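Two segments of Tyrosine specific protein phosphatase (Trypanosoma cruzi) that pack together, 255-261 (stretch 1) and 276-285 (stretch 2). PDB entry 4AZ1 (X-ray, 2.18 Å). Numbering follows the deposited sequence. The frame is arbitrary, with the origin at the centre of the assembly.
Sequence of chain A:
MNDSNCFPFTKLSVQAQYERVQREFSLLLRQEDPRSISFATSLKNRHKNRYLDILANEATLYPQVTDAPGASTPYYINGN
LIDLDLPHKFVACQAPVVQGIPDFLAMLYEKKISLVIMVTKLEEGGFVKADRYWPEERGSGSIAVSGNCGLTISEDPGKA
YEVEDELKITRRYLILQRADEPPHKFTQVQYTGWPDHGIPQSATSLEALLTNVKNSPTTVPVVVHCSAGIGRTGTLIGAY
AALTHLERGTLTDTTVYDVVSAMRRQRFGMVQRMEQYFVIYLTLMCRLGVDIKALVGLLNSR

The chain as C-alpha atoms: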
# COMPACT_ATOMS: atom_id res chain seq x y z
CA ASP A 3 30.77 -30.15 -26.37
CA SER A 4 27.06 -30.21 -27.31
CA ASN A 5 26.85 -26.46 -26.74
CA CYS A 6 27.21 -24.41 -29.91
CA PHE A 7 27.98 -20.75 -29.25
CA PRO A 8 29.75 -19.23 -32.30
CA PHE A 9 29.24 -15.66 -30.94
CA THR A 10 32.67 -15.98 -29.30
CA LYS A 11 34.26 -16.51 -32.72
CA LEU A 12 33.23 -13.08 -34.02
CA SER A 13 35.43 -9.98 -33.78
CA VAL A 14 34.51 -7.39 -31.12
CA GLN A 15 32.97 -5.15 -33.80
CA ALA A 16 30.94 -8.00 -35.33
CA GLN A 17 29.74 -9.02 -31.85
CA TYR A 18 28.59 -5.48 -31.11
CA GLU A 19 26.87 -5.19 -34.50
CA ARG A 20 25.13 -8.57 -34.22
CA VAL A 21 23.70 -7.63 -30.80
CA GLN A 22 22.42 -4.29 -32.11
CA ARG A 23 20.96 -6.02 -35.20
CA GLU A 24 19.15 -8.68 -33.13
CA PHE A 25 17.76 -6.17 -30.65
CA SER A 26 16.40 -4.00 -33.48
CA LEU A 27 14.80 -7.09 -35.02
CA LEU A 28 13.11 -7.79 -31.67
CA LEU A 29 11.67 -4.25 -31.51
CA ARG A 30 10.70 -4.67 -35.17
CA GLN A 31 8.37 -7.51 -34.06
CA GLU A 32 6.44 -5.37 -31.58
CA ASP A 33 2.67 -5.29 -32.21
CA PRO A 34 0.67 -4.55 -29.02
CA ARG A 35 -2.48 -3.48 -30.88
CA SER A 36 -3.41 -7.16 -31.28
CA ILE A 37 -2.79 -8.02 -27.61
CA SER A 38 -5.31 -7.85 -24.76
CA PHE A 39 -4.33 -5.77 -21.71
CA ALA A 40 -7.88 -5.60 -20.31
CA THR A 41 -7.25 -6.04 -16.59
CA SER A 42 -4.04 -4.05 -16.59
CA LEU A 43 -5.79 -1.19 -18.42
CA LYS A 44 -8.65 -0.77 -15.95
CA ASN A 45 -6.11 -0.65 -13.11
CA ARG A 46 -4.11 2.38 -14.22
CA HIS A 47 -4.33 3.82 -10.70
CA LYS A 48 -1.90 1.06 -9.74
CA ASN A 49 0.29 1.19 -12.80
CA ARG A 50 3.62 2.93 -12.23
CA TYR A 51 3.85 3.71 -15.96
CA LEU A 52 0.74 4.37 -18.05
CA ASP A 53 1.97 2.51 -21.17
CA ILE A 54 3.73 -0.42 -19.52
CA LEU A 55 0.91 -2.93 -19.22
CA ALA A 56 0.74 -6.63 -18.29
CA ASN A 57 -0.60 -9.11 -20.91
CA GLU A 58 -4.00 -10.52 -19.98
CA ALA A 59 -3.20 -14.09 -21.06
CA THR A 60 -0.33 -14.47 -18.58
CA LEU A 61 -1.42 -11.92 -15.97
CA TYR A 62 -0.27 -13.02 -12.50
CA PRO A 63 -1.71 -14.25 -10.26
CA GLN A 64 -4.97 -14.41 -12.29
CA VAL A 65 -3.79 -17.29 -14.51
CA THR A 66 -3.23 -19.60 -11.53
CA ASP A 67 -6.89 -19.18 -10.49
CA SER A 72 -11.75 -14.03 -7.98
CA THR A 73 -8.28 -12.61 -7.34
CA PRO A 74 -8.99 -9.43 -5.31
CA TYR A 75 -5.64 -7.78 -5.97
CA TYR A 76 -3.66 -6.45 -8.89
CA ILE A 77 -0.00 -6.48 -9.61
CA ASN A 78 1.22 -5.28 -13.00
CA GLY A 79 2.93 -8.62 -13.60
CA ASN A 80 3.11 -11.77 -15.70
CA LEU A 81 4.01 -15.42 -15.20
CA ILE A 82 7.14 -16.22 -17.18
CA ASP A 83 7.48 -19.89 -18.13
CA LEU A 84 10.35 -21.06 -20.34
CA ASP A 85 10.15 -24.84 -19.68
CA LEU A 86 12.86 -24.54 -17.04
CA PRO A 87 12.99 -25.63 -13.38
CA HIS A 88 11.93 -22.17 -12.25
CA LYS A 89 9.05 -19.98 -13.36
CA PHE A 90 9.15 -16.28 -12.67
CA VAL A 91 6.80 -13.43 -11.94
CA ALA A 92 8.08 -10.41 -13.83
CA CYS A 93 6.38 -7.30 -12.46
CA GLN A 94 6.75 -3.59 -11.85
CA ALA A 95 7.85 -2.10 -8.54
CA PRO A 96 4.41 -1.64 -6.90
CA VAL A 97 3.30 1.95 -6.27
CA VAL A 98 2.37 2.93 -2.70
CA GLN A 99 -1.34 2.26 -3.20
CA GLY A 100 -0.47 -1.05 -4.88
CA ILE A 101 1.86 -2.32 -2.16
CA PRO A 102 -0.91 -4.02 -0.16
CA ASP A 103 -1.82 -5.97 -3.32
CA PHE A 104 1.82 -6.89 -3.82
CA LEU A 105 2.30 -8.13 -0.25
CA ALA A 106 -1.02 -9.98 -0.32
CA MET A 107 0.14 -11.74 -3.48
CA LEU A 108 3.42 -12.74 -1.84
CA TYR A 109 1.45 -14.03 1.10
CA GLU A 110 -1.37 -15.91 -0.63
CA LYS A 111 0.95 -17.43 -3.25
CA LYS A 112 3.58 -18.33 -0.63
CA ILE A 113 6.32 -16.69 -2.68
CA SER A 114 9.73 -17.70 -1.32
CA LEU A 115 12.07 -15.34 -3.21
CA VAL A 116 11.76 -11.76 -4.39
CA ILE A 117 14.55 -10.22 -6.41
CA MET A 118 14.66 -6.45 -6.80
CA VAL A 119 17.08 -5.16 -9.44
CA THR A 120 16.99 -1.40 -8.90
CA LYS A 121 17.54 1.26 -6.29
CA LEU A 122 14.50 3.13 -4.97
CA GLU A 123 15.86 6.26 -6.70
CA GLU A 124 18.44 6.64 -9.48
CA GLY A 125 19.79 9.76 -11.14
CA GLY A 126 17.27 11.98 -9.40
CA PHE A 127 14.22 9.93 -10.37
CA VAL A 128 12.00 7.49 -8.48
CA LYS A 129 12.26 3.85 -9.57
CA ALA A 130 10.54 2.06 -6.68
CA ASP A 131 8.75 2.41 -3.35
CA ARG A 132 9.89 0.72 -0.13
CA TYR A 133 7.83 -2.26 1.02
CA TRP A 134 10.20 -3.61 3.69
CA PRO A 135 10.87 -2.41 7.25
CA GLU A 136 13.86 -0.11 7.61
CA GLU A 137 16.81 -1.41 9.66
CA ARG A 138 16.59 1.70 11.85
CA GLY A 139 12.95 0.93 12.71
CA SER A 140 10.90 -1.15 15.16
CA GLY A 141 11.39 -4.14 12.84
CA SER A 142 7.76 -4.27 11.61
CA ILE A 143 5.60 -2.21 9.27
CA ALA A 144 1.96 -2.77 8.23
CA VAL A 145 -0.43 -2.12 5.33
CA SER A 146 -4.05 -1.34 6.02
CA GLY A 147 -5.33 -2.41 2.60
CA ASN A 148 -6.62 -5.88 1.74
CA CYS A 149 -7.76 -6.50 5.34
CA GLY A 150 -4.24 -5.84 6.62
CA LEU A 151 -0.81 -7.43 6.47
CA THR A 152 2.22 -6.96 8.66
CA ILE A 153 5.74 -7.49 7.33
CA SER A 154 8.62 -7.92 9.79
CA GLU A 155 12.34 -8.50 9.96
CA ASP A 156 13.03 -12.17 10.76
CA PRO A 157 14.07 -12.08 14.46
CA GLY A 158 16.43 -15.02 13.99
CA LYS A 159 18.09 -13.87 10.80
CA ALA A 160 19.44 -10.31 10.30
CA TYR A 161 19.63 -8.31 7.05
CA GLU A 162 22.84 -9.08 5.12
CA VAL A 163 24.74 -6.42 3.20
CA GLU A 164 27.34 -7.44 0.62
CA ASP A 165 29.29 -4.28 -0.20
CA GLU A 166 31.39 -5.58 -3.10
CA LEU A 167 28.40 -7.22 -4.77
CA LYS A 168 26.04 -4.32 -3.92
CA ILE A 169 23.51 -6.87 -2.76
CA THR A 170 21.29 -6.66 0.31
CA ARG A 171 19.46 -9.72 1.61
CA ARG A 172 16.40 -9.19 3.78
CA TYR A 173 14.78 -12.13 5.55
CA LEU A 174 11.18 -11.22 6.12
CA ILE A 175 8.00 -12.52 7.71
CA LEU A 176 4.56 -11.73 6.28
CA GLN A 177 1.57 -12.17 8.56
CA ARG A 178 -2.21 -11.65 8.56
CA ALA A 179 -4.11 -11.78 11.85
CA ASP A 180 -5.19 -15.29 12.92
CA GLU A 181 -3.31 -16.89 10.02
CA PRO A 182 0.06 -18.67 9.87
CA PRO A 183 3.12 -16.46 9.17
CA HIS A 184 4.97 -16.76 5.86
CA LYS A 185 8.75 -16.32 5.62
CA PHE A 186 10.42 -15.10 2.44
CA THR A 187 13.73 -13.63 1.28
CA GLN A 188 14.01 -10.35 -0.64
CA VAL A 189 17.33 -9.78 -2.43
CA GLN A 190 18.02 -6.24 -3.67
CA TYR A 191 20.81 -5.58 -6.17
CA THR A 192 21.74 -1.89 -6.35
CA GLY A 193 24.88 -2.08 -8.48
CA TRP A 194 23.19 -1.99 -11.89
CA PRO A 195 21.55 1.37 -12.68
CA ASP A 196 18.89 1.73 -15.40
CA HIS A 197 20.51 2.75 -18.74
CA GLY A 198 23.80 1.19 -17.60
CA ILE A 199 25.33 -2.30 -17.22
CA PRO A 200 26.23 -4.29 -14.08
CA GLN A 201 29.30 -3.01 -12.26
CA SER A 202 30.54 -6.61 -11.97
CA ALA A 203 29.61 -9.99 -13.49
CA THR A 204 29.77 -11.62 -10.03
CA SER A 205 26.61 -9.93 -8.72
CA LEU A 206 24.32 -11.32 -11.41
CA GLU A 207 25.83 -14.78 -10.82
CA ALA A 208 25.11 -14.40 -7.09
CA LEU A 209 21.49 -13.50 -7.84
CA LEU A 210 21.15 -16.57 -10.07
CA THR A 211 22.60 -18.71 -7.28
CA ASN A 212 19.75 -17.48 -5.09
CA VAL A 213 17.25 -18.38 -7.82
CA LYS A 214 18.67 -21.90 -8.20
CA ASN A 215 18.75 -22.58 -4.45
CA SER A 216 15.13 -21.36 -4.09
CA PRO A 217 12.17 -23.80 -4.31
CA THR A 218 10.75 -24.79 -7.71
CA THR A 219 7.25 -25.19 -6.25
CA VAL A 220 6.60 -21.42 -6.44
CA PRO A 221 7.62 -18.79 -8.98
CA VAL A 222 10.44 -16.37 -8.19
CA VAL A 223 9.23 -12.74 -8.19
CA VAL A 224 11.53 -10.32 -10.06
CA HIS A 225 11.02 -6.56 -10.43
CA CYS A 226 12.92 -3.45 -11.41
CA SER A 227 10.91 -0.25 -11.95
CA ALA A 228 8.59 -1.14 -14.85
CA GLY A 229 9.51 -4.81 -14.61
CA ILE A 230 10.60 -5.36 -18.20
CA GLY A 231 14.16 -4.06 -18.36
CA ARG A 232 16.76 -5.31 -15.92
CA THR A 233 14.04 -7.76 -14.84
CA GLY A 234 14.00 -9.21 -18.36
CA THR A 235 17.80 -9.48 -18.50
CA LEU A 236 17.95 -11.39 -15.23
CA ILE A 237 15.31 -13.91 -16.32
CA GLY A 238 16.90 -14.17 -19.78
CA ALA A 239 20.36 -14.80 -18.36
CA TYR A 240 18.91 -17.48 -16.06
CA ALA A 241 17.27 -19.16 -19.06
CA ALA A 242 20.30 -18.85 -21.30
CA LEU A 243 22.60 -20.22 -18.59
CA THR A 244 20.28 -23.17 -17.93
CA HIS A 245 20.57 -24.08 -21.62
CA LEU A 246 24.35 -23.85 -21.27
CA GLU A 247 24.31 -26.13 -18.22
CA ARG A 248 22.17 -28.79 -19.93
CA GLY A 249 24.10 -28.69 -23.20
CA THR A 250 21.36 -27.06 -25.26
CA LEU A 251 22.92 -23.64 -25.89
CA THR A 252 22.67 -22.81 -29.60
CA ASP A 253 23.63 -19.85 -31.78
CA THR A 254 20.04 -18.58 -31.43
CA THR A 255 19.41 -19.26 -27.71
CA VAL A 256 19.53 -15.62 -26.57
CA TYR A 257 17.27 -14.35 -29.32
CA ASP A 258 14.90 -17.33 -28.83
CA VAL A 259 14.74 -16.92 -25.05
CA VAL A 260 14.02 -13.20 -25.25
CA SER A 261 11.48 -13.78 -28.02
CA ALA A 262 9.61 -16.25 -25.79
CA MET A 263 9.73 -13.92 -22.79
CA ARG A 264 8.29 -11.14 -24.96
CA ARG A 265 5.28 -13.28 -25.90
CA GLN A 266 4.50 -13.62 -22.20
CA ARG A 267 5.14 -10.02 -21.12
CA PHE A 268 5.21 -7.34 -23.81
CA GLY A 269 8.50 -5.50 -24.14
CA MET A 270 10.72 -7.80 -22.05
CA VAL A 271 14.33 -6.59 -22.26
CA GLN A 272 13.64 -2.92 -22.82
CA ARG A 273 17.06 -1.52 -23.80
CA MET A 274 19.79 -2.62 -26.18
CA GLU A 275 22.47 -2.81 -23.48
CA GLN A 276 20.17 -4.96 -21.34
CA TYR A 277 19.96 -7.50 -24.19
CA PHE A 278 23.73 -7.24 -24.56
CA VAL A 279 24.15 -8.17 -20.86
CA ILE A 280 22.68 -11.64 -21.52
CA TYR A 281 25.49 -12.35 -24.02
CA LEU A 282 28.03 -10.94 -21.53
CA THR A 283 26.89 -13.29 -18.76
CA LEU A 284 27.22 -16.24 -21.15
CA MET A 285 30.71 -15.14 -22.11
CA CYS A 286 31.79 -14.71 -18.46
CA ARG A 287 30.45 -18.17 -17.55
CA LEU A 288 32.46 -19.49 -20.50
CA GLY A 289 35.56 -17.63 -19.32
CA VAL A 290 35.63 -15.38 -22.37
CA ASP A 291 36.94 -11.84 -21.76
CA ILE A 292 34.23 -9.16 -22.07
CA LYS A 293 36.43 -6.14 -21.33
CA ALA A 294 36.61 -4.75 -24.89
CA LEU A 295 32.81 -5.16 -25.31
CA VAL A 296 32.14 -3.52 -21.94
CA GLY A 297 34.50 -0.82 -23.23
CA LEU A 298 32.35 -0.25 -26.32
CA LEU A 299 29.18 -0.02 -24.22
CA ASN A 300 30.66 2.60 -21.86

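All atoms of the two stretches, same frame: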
# COMPACT_ATOMS: atom_id res chain seq x y z
N THR A 255 19.98 -19.19 -29.07
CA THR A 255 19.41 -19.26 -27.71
C THR A 255 19.00 -17.91 -27.12
O THR A 255 17.89 -17.79 -26.57
CB THR A 255 20.35 -19.96 -26.72
OG1 THR A 255 20.61 -21.29 -27.15
CG2 THR A 255 19.74 -20.01 -25.33
N VAL A 256 19.86 -16.90 -27.21
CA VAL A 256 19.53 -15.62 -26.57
C VAL A 256 18.34 -14.94 -27.24
O VAL A 256 17.40 -14.49 -26.57
CB VAL A 256 20.71 -14.62 -26.54
CG1 VAL A 256 20.32 -13.39 -25.72
CG2 VAL A 256 21.93 -15.27 -25.90
N TYR A 257 18.39 -14.86 -28.56
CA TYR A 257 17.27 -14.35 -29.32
C TYR A 257 16.00 -15.16 -29.01
O TYR A 257 14.95 -14.58 -28.71
CB TYR A 257 17.58 -14.36 -30.82
CG TYR A 257 16.53 -13.64 -31.63
CD1 TYR A 257 16.56 -12.26 -31.76
CD2 TYR A 257 15.49 -14.33 -32.24
CE1 TYR A 257 15.59 -11.58 -32.48
CE2 TYR A 257 14.51 -13.66 -32.97
CZ TYR A 257 14.58 -12.28 -33.07
OH TYR A 257 13.62 -11.60 -33.78
N ASP A 258 16.08 -16.49 -29.06
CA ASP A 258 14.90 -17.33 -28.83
C ASP A 258 14.29 -17.15 -27.43
O ASP A 258 13.07 -17.04 -27.28
CB ASP A 258 15.25 -18.80 -29.07
CG ASP A 258 15.54 -19.09 -30.53
OD1 ASP A 258 14.99 -18.38 -31.41
OD2 ASP A 258 16.31 -20.03 -30.81
N VAL A 259 15.16 -17.12 -26.42
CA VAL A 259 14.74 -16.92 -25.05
C VAL A 259 14.04 -15.57 -24.86
O VAL A 259 12.97 -15.50 -24.26
CB VAL A 259 15.95 -16.99 -24.10
CG1 VAL A 259 15.67 -16.26 -22.80
CG2 VAL A 259 16.30 -18.45 -23.83
N VAL A 260 14.63 -14.51 -25.39
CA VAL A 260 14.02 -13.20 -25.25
C VAL A 260 12.72 -13.13 -26.04
O VAL A 260 11.73 -12.56 -25.57
CB VAL A 260 15.00 -12.06 -25.62
CG1 VAL A 260 14.31 -10.70 -25.59
CG2 VAL A 260 16.15 -12.07 -24.63
N SER A 261 12.69 -13.77 -27.21
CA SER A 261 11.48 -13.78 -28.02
C SER A 261 10.34 -14.43 -27.24
O SER A 261 9.21 -13.92 -27.22
CB SER A 261 11.74 -14.52 -29.33
OG SER A 261 11.20 -13.79 -30.41
N GLN A 276 20.69 -3.91 -22.22
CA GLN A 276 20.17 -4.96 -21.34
C GLN A 276 20.17 -6.31 -22.07
O GLN A 276 20.41 -7.34 -21.46
CB GLN A 276 18.77 -4.61 -20.82
CG GLN A 276 18.78 -3.49 -19.75
CD GLN A 276 17.42 -2.82 -19.62
OE1 GLN A 276 16.48 -3.19 -20.32
NE2 GLN A 276 17.31 -1.83 -18.72
N TYR A 277 19.92 -6.29 -23.38
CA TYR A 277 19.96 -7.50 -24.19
C TYR A 277 21.41 -7.96 -24.33
O TYR A 277 21.74 -9.16 -24.24
CB TYR A 277 19.33 -7.21 -25.57
CG TYR A 277 19.30 -8.38 -26.53
CD1 TYR A 277 18.44 -9.46 -26.32
CD2 TYR A 277 20.11 -8.40 -27.66
CE1 TYR A 277 18.40 -10.54 -27.22
CE2 TYR A 277 20.08 -9.48 -28.56
CZ TYR A 277 19.21 -10.54 -28.33
OH TYR A 277 19.17 -11.60 -29.22
N PHE A 278 22.29 -6.98 -24.53
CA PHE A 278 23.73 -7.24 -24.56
C PHE A 278 24.20 -7.97 -23.29
O PHE A 278 24.98 -8.93 -23.38
CB PHE A 278 24.47 -5.93 -24.73
CG PHE A 278 25.65 -6.04 -25.63
CD1 PHE A 278 26.54 -7.11 -25.50
CD2 PHE A 278 25.87 -5.09 -26.62
CE1 PHE A 278 27.64 -7.22 -26.35
CE2 PHE A 278 26.97 -5.19 -27.47
CZ PHE A 278 27.86 -6.26 -27.34
N VAL A 279 23.72 -7.55 -22.12
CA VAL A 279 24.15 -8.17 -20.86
C VAL A 279 23.93 -9.70 -20.84
O VAL A 279 24.75 -10.43 -20.28
CB VAL A 279 23.53 -7.47 -19.60
CG1 VAL A 279 23.94 -8.20 -18.30
CG2 VAL A 279 23.99 -6.02 -19.51
N ILE A 280 22.87 -10.19 -21.49
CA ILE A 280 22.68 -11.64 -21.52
C ILE A 280 23.85 -12.33 -22.23
O ILE A 280 24.36 -13.32 -21.73
CB ILE A 280 21.33 -12.07 -22.13
CG1 ILE A 280 20.17 -11.36 -21.43
CG2 ILE A 280 21.15 -13.61 -22.04
CD1 ILE A 280 18.85 -11.45 -22.20
N TYR A 281 24.29 -11.80 -23.37
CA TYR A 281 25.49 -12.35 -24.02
C TYR A 281 26.73 -12.27 -23.13
O TYR A 281 27.55 -13.19 -23.11
CB TYR A 281 25.77 -11.66 -25.36
CG TYR A 281 24.95 -12.16 -26.52
CD1 TYR A 281 25.34 -13.28 -27.24
CD2 TYR A 281 23.79 -11.50 -26.92
CE1 TYR A 281 24.58 -13.74 -28.32
CE2 TYR A 281 23.03 -11.95 -27.99
CZ TYR A 281 23.44 -13.07 -28.69
OH TYR A 281 22.69 -13.53 -29.77
N LEU A 282 26.88 -11.15 -22.42
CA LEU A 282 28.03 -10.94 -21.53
C LEU A 282 28.07 -11.97 -20.40
O LEU A 282 29.13 -12.45 -20.03
CB LEU A 282 28.01 -9.53 -20.93
CG LEU A 282 28.12 -8.42 -21.97
CD1 LEU A 282 28.09 -7.03 -21.31
CD2 LEU A 282 29.37 -8.61 -22.80
N THR A 283 26.91 -12.29 -19.83
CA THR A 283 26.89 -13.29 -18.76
C THR A 283 27.28 -14.66 -19.32
O THR A 283 27.95 -15.44 -18.64
CB THR A 283 25.53 -13.37 -18.01
OG1 THR A 283 24.57 -14.06 -18.82
CG2 THR A 283 25.02 -11.99 -17.69
N LEU A 284 26.88 -14.95 -20.55
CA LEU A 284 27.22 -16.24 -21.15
C LEU A 284 28.72 -16.30 -21.35
O LEU A 284 29.37 -17.29 -21.00
CB LEU A 284 26.50 -16.45 -22.49
CG LEU A 284 25.01 -16.83 -22.40
CD1 LEU A 284 24.38 -16.82 -23.77
CD2 LEU A 284 24.81 -18.21 -21.74
N MET A 285 29.28 -15.22 -21.89
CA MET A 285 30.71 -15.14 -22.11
C MET A 285 31.50 -15.30 -20.80
O MET A 285 32.44 -16.10 -20.75
CB MET A 285 31.07 -13.83 -22.81
CG MET A 285 30.49 -13.74 -24.22
SD MET A 285 30.73 -12.11 -24.97
CE MET A 285 32.50 -12.20 -25.37

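Helix 255-261 packs against helix 276-285 of the same chain, the two axes passing 10.5 Å apart at their closest and their N-to-C directions making an angle of 132°, so the helices run in broadly opposed senses but cross steeply. The contact is modest: 333 Å² is buried, both sides summed, and the backbones come nearest at Val256 and Ile280, whose CA atoms are 7.2 Å apart. Val260 and Tyr277 pair one turn along, with 8.3 Å between CA atoms.

Val256 is the centre of the interface and covers the most surface. Its CA-to-CB bond points toward the second helix, and its side chain sits as a knob in a hole formed by Tyr277, Ile280, Tyr281 and Leu284, residues that the helical repeat brings together on one side of their helix. In the t rotamer, Val256 CG1 reaches Tyr277 CE1 at 3.7 Å and Ile280 CG2 at 3.8 Å, and Val256 CG2 lies 3.6 Å from Leu284 CD1. Val256 CG2 also stands 3.9 Å from the centroid of the Tyr281 ring and 12° off its normal, a CH-pi contact in which a weakly polarised methyl meets the electron-rich face. Val256 CB also lies over that face, 3.8 Å from Tyr281 CZ.

Tyr277 contributes the next largest area. Its CA-to-CB bond points sideways, but the long side chain carries its end nearer to the first helix. Val260 CG2 meets the edge of this ring, 3.8 Å from CE1 of Tyr277. At the tip, Tyr277 OH comes within 3.3 Å of Tyr257 CA and 3.6 Å of Tyr257 CB, and it lies near the plane of the Tyr257 ring, at its edge. Tyr277 OH is also 3.4 Å from Tyr257 N, but the angle is too poor for a hydrogen bond; its polar demand is met elsewhere in the structure.

Val260, one turn after Val256, extends the apolar contact: Val260 CG2 packs 3.7 Å from Ile280 CD1, so Ile280 touches both valines.

No hydrogen bond crosses between the helices. Their backbone polar groups are engaged largely within each helix, as in Val260 N to Val256 O at 3.0 Å and Leu284 N to Ile280 O at 3.2 Å. Thr283 OG1 also donates to Ile280 O at 3.0 Å, turning its hydroxyl back onto its own helix. The association therefore rests on close apolar packing and the methyl-to-ring contact.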